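PDB 3TXV: probable tagatose 6-phosphate kinase from Sinorhizobium meliloti, which probably acts in carbohydrate metabolism, perhaps as a tagatose-6-phosphate kinase, and belongs to the GatZ/KbaZ-like family related to tagatose-1,6-bisphosphate aldolase subunits. Local coordinates for residues P290-F294 / S352-R358; L303-A307 / L373-L377. All coordinates share one frame; numbering follows the deposited sequence.

Interaction 1 (P290-F294 / S352-R358); sequences PGLTF and SYSDRIR
The ring of P290 overlaps the flat guanidinium of R358, laying its CG over one face of that group, 3.8 Å from CZ. Beside it runs the polar core of the contact, which shows how one carboxylate oxygen can tie a helix start to a loop. T293 OG1 donates to D355 OD2 at 2.5 Å, arriving on the syn side but 32° out of the carboxylate plane. From the opposite face and on the anti side, R358 NH1 reaches the same oxygen at 2.9 Å in a salt bridge, with OD2 nearly in the guanidinium plane. The T293 hydroxyl sits between its own backbone N and carbonyl carbon (chi1 42°), which turns it to the loop. A second bond from NH1, to S354 O, helps fix the guanidinium. The helix concerned, 290-310, directly follows strand 283-288, the eighth strand of a closed parallel beta/alpha barrel of TIM-barrel type, and its first turn meets a type I turn from S352 to D355. S352 OG accepts from S354 N, an ST turn within that bend. With an alanine in place of D355, T293 OG1 and R358 NH1 would probably both lose their shared acceptor, leaving the arginine's charge without its mate and the guanidinium freer to turn. Farther along, the F294 ring meets that of Y353, the planes inclined at 41°, and F294 CE2 lies 3.9 Å from Y353 CD1; S352 O lies at the edge of the F294 ring. Y269 bridges this aromatic pair from outside, meeting F294 edge-to-face and giving its hydroxyl to a hydrogen bond with Y353 O, while D268 OD2 takes the G291 amide.

Interaction 2 (L303-A307 / L373-L377); sequences LDQIA and LMSLL
L373 and L377, four residues apart, send their branched ends side by side onto the face that L303 and A307 offer, an example of helices meeting mostly through leucine branches set on a small alanine and the backbone beside it. L373 straddles the opposing backbone with its two methyls: CD1 comes within 3.5 Å of A307 CB and equally near L303 O, whereas CD2 turns to D304, 3.9 Å from its backbone N. Its CG stands opposite the backbone N (chi1 163°), a setting that carries the fork across to the other helix. L377 takes the other choice, CG beside its backbone N (chi1 -62°), and crosses L303 at a slant, with CD1 4.1 Å from L303 CB and CD2 at the same distance from A307 CB. The small methyl of A307 is thus met by both leucines, and by L376 CD2 at 4.3 Å. This packing joins the later part of helix 290-310, which follows the last strand of the beta/alpha barrel, to the C-terminal end of helix 364-376 and to L377 just after it. A407, of helix 407-424, also touches both L303 and L377. At the margin, the selenium of selenomethionine M374 lies 4.4 Å from L303 CD1. D304 contributes its CB to L373 CD2, but its carboxylate is held elsewhere, by a salt bridge to R315 and hydrogen bonds from the L319 and A320 amides.

From the N terminus the chain first completes the eight-stranded barrel, then enters helix 290-310, which supplies the first segment of both contacts: its opening turn to interaction 1, a later part to interaction 2. The chain next runs through helices 319-329, 332-335 and 342-351 before the loop at 352-358 returns to the opening turn and closes interaction 1. Helix 364-376 follows, and its end closes interaction 2 against 303-307. The two loops therefore cross rather than nest. Their centres lie about 20 Å apart and their nearest atoms about 10 Å, so one helix is tied at separate places to the loop beyond helix 342-351 and to helix 364-376.

Interaction 1 (P290-F294 / S352-R358)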
loop_
_atom_site.group_PDB
_atom_site.type_symbol
_atom_site.label_atom_id
_atom_site.label_comp_id
_atom_site.label_asym_id
_atom_site.label_seq_id
_atom_site.Cartn_x
_atom_site.Cartn_y
_atom_site.Cartn_z
ATOM N N PRO A 290 -2.574 -4.217 1.740
ATOM C CA PRO A 290 -3.365 -4.955 2.691
ATOM C C PRO A 290 -3.018 -6.401 2.706
ATOM O O PRO A 290 -2.960 -7.030 3.712
ATOM C CB PRO A 290 -4.748 -4.731 2.166
ATOM C CG PRO A 290 -4.698 -3.390 1.636
ATOM C CD PRO A 290 -3.312 -3.045 1.295
ATOM N N GLY A 291 -2.731 -6.933 1.561
ATOM C CA GLY A 291 -2.304 -8.290 1.517
ATOM C C GLY A 291 -1.050 -8.481 2.318
ATOM O O GLY A 291 -0.740 -9.565 2.635
ATOM N N LEU A 292 -0.298 -7.446 2.614
ATOM C CA LEU A 292 1.014 -7.668 3.129
ATOM C C LEU A 292 0.951 -7.655 4.603
ATOM O O LEU A 292 1.664 -8.341 5.241
ATOM C CB LEU A 292 1.927 -6.555 2.684
ATOM C CG LEU A 292 2.297 -6.596 1.235
ATOM C CD1 LEU A 292 2.888 -5.358 0.838
ATOM C CD2 LEU A 292 3.235 -7.648 1.059
ATOM N N THR A 293 0.090 -6.832 5.145
ATOM C CA THR A 293 -0.142 -6.777 6.592
ATOM C C THR A 293 -1.184 -7.799 7.025
ATOM O O THR A 293 -1.242 -8.203 8.196
ATOM C CB THR A 293 -0.652 -5.422 7.006
ATOM O OG1 THR A 293 -1.639 -4.974 6.047
ATOM C CG2 THR A 293 0.500 -4.426 7.115
ATOM N N PHE A 294 -2.036 -8.193 6.085
ATOM C CA PHE A 294 -2.906 -9.313 6.322
ATOM C C PHE A 294 -2.042 -10.550 6.697
ATOM O O PHE A 294 -2.235 -11.126 7.760
ATOM C CB PHE A 294 -3.793 -9.551 5.094
ATOM C CG PHE A 294 -4.679 -10.747 5.207
ATOM C CD1 PHE A 294 -4.184 -12.019 4.932
ATOM C CD2 PHE A 294 -6.002 -10.605 5.616
ATOM C CE1 PHE A 294 -5.009 -13.162 5.061
ATOM C CE2 PHE A 294 -6.827 -11.702 5.732
ATOM C CZ PHE A 294 -6.343 -12.995 5.447
ATOM N N SER A 352 -11.067 -10.270 8.120
ATOM C CA SER A 352 -11.461 -9.795 6.817
ATOM C C SER A 352 -10.266 -9.344 6.020
ATOM O O SER A 352 -9.306 -8.796 6.572
ATOM C CB SER A 352 -12.423 -8.630 6.942
ATOM O OG SER A 352 -12.086 -7.620 5.999
ATOM N N TYR A 353 -10.374 -9.553 4.713
ATOM C CA TYR A 353 -9.433 -9.092 3.705
ATOM C C TYR A 353 -9.265 -7.569 3.651
ATOM O O TYR A 353 -8.278 -7.100 3.098
ATOM C CB TYR A 353 -9.932 -9.540 2.322
ATOM C CG TYR A 353 -9.738 -10.992 1.928
ATOM C CD1 TYR A 353 -8.535 -11.659 2.183
ATOM C CD2 TYR A 353 -10.736 -11.674 1.231
ATOM C CE1 TYR A 353 -8.332 -12.977 1.778
ATOM C CE2 TYR A 353 -10.562 -12.994 0.812
ATOM C CZ TYR A 353 -9.357 -13.646 1.099
ATOM O OH TYR A 353 -9.170 -14.964 0.709
ATOM N N SER A 354 -10.229 -6.792 4.158
ATOM C CA SER A 354 -10.077 -5.312 4.215
ATOM C C SER A 354 -8.970 -4.925 5.189
ATOM O O SER A 354 -8.341 -3.859 5.040
ATOM C CB SER A 354 -11.356 -4.578 4.635
ATOM O OG SER A 354 -12.416 -4.803 3.726
ATOM N N ASP A 355 -8.746 -5.783 6.188
ATOM C CA ASP A 355 -7.526 -5.708 6.968
ATOM C C ASP A 355 -7.440 -4.352 7.707
ATOM O O ASP A 355 -6.378 -3.751 7.823
ATOM C CB ASP A 355 -6.284 -5.973 6.065
ATOM C CG ASP A 355 -4.932 -5.823 6.825
ATOM O OD1 ASP A 355 -4.686 -6.611 7.789
ATOM O OD2 ASP A 355 -4.112 -4.929 6.464
ATOM N N ARG A 356 -8.562 -3.874 8.230
ATOM C CA ARG A 356 -8.527 -2.558 8.847
ATOM C C ARG A 356 -7.674 -2.650 10.086
ATOM O O ARG A 356 -7.118 -1.637 10.522
ATOM C CB ARG A 356 -9.916 -1.986 9.183
ATOM C CG ARG A 356 -10.923 -1.929 8.047
ATOM C CD ARG A 356 -10.531 -0.988 6.936
ATOM N NE ARG A 356 -10.257 0.358 7.404
ATOM C CZ ARG A 356 -9.747 1.310 6.614
ATOM N NH1 ARG A 356 -9.468 1.029 5.339
ATOM N NH2 ARG A 356 -9.512 2.538 7.090
ATOM N N ILE A 357 -7.540 -3.853 10.640
ATOM C CA ILE A 357 -6.712 -4.031 11.849
ATOM C C ILE A 357 -5.334 -3.386 11.689
ATOM O O ILE A 357 -4.690 -3.104 12.680
ATOM C CB ILE A 357 -6.562 -5.519 12.253
ATOM C CG1 ILE A 357 -5.986 -5.652 13.651
ATOM C CG2 ILE A 357 -5.694 -6.301 11.251
ATOM C CD1 ILE A 357 -6.107 -7.088 14.187
ATOM N N ARG A 358 -4.919 -3.122 10.449
ATOM C CA ARG A 358 -3.594 -2.582 10.173
ATOM C C ARG A 358 -3.350 -1.155 10.723
ATOM O O ARG A 358 -2.200 -0.701 10.865
ATOM C CB ARG A 358 -3.277 -2.660 8.679
ATOM C CG ARG A 358 -3.867 -1.589 7.860
ATOM C CD ARG A 358 -3.369 -1.659 6.432
ATOM N NE ARG A 358 -4.283 -0.942 5.543
ATOM C CZ ARG A 358 -5.308 -1.517 4.933
ATOM N NH1 ARG A 358 -5.520 -2.813 5.075
ATOM N NH2 ARG A 358 -6.126 -0.801 4.184
#

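Interaction 2 (L303-A307 / L373-L377)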
loop_
_atom_site.group_PDB
_atom_site.type_symbol
_atom_site.label_atom_id
_atom_site.label_comp_id
_atom_site.label_asym_id
_atom_site.label_seq_id
_atom_site.Cartn_x
_atom_site.Cartn_y
_atom_site.Cartn_z
ATOM N N LEU A 303 1.935 -16.977 16.014
ATOM C CA LEU A 303 2.909 -16.808 17.102
ATOM C C LEU A 303 2.213 -16.559 18.431
ATOM O O LEU A 303 2.647 -17.038 19.481
ATOM C CB LEU A 303 3.901 -15.688 16.797
ATOM C CG LEU A 303 4.807 -16.032 15.628
ATOM C CD1 LEU A 303 5.717 -14.882 15.224
ATOM C CD2 LEU A 303 5.583 -17.229 15.990
ATOM N N ASP A 304 1.126 -15.806 18.388
ATOM C CA ASP A 304 0.343 -15.614 19.582
ATOM C C ASP A 304 -0.088 -16.969 20.147
ATOM O O ASP A 304 0.103 -17.210 21.344
ATOM C CB ASP A 304 -0.845 -14.721 19.296
ATOM C CG ASP A 304 -1.598 -14.332 20.545
ATOM O OD1 ASP A 304 -0.942 -14.019 21.566
ATOM O OD2 ASP A 304 -2.854 -14.338 20.491
ATOM N N GLN A 305 -0.617 -17.868 19.300
ATOM C CA GLN A 305 -1.122 -19.158 19.810
ATOM C C GLN A 305 0.002 -20.124 20.208
ATOM O O GLN A 305 -0.132 -20.895 21.138
ATOM C CB GLN A 305 -2.071 -19.837 18.845
ATOM C CG GLN A 305 -3.224 -19.006 18.390
ATOM C CD GLN A 305 -3.544 -19.287 16.926
ATOM O OE1 GLN A 305 -4.151 -20.307 16.591
ATOM N NE2 GLN A 305 -3.095 -18.403 16.041
ATOM N N ILE A 306 1.116 -20.084 19.504
ATOM C CA ILE A 306 2.264 -20.850 19.933
ATOM C C ILE A 306 2.717 -20.423 21.342
ATOM O O ILE A 306 2.987 -21.265 22.215
ATOM C CB ILE A 306 3.358 -20.708 18.936
ATOM C CG1 ILE A 306 3.156 -21.742 17.841
ATOM C CG2 ILE A 306 4.721 -20.807 19.585
ATOM C CD1 ILE A 306 3.835 -21.320 16.566
ATOM N N ALA A 307 2.754 -19.121 21.563
ATOM C CA ALA A 307 3.171 -18.591 22.841
ATOM C C ALA A 307 2.155 -18.945 23.939
ATOM O O ALA A 307 2.515 -19.147 25.093
ATOM C CB ALA A 307 3.359 -17.064 22.748
ATOM N N LEU A 373 5.051 -10.238 23.134
ATOM C CA LEU A 373 4.971 -11.522 22.466
ATOM C C LEU A 373 6.233 -11.821 21.717
ATOM O O LEU A 373 6.700 -12.951 21.753
ATOM C CB LEU A 373 3.782 -11.551 21.507
ATOM C CG LEU A 373 3.701 -12.622 20.414
ATOM C CD1 LEU A 373 3.608 -14.025 20.995
ATOM C CD2 LEU A 373 2.532 -12.349 19.474
HETATM N N MSE A 374 6.776 -10.821 21.027
HETATM C CA MSE A 374 8.024 -10.987 20.285
HETATM C C MSE A 374 9.208 -11.297 21.191
HETATM O O MSE A 374 10.117 -12.042 20.794
HETATM C CB MSE A 374 8.345 -9.756 19.430
HETATM C CG MSE A 374 7.438 -9.625 18.227
HETATM SE SE MSE A 374 7.338 -11.311 17.283
HETATM C CE MSE A 374 8.746 -10.934 16.055
ATOM N N SER A 375 9.188 -10.729 22.393
ATOM C CA SER A 375 10.323 -10.801 23.272
ATOM C C SER A 375 10.186 -12.045 24.145
ATOM O O SER A 375 11.173 -12.600 24.640
ATOM C CB SER A 375 10.431 -9.524 24.108
ATOM O OG SER A 375 9.633 -9.606 25.277
ATOM N N LEU A 376 8.955 -12.488 24.335
ATOM C CA LEU A 376 8.727 -13.739 25.019
ATOM C C LEU A 376 9.151 -14.918 24.138
ATOM O O LEU A 376 9.365 -16.022 24.658
ATOM C CB LEU A 376 7.273 -13.859 25.393
ATOM C CG LEU A 376 6.798 -15.185 25.939
ATOM C CD1 LEU A 376 7.477 -15.364 27.260
ATOM C CD2 LEU A 376 5.302 -15.147 26.099
ATOM N N LEU A 377 9.302 -14.698 22.826
ATOM C CA LEU A 377 9.778 -15.772 21.938
ATOM C C LEU A 377 11.223 -15.578 21.435
ATOM O O LEU A 377 11.728 -16.373 20.641
ATOM C CB LEU A 377 8.793 -16.000 20.787
ATOM C CG LEU A 377 7.364 -16.451 21.148
ATOM C CD1 LEU A 377 6.452 -16.393 19.932
ATOM C CD2 LEU A 377 7.294 -17.824 21.762
#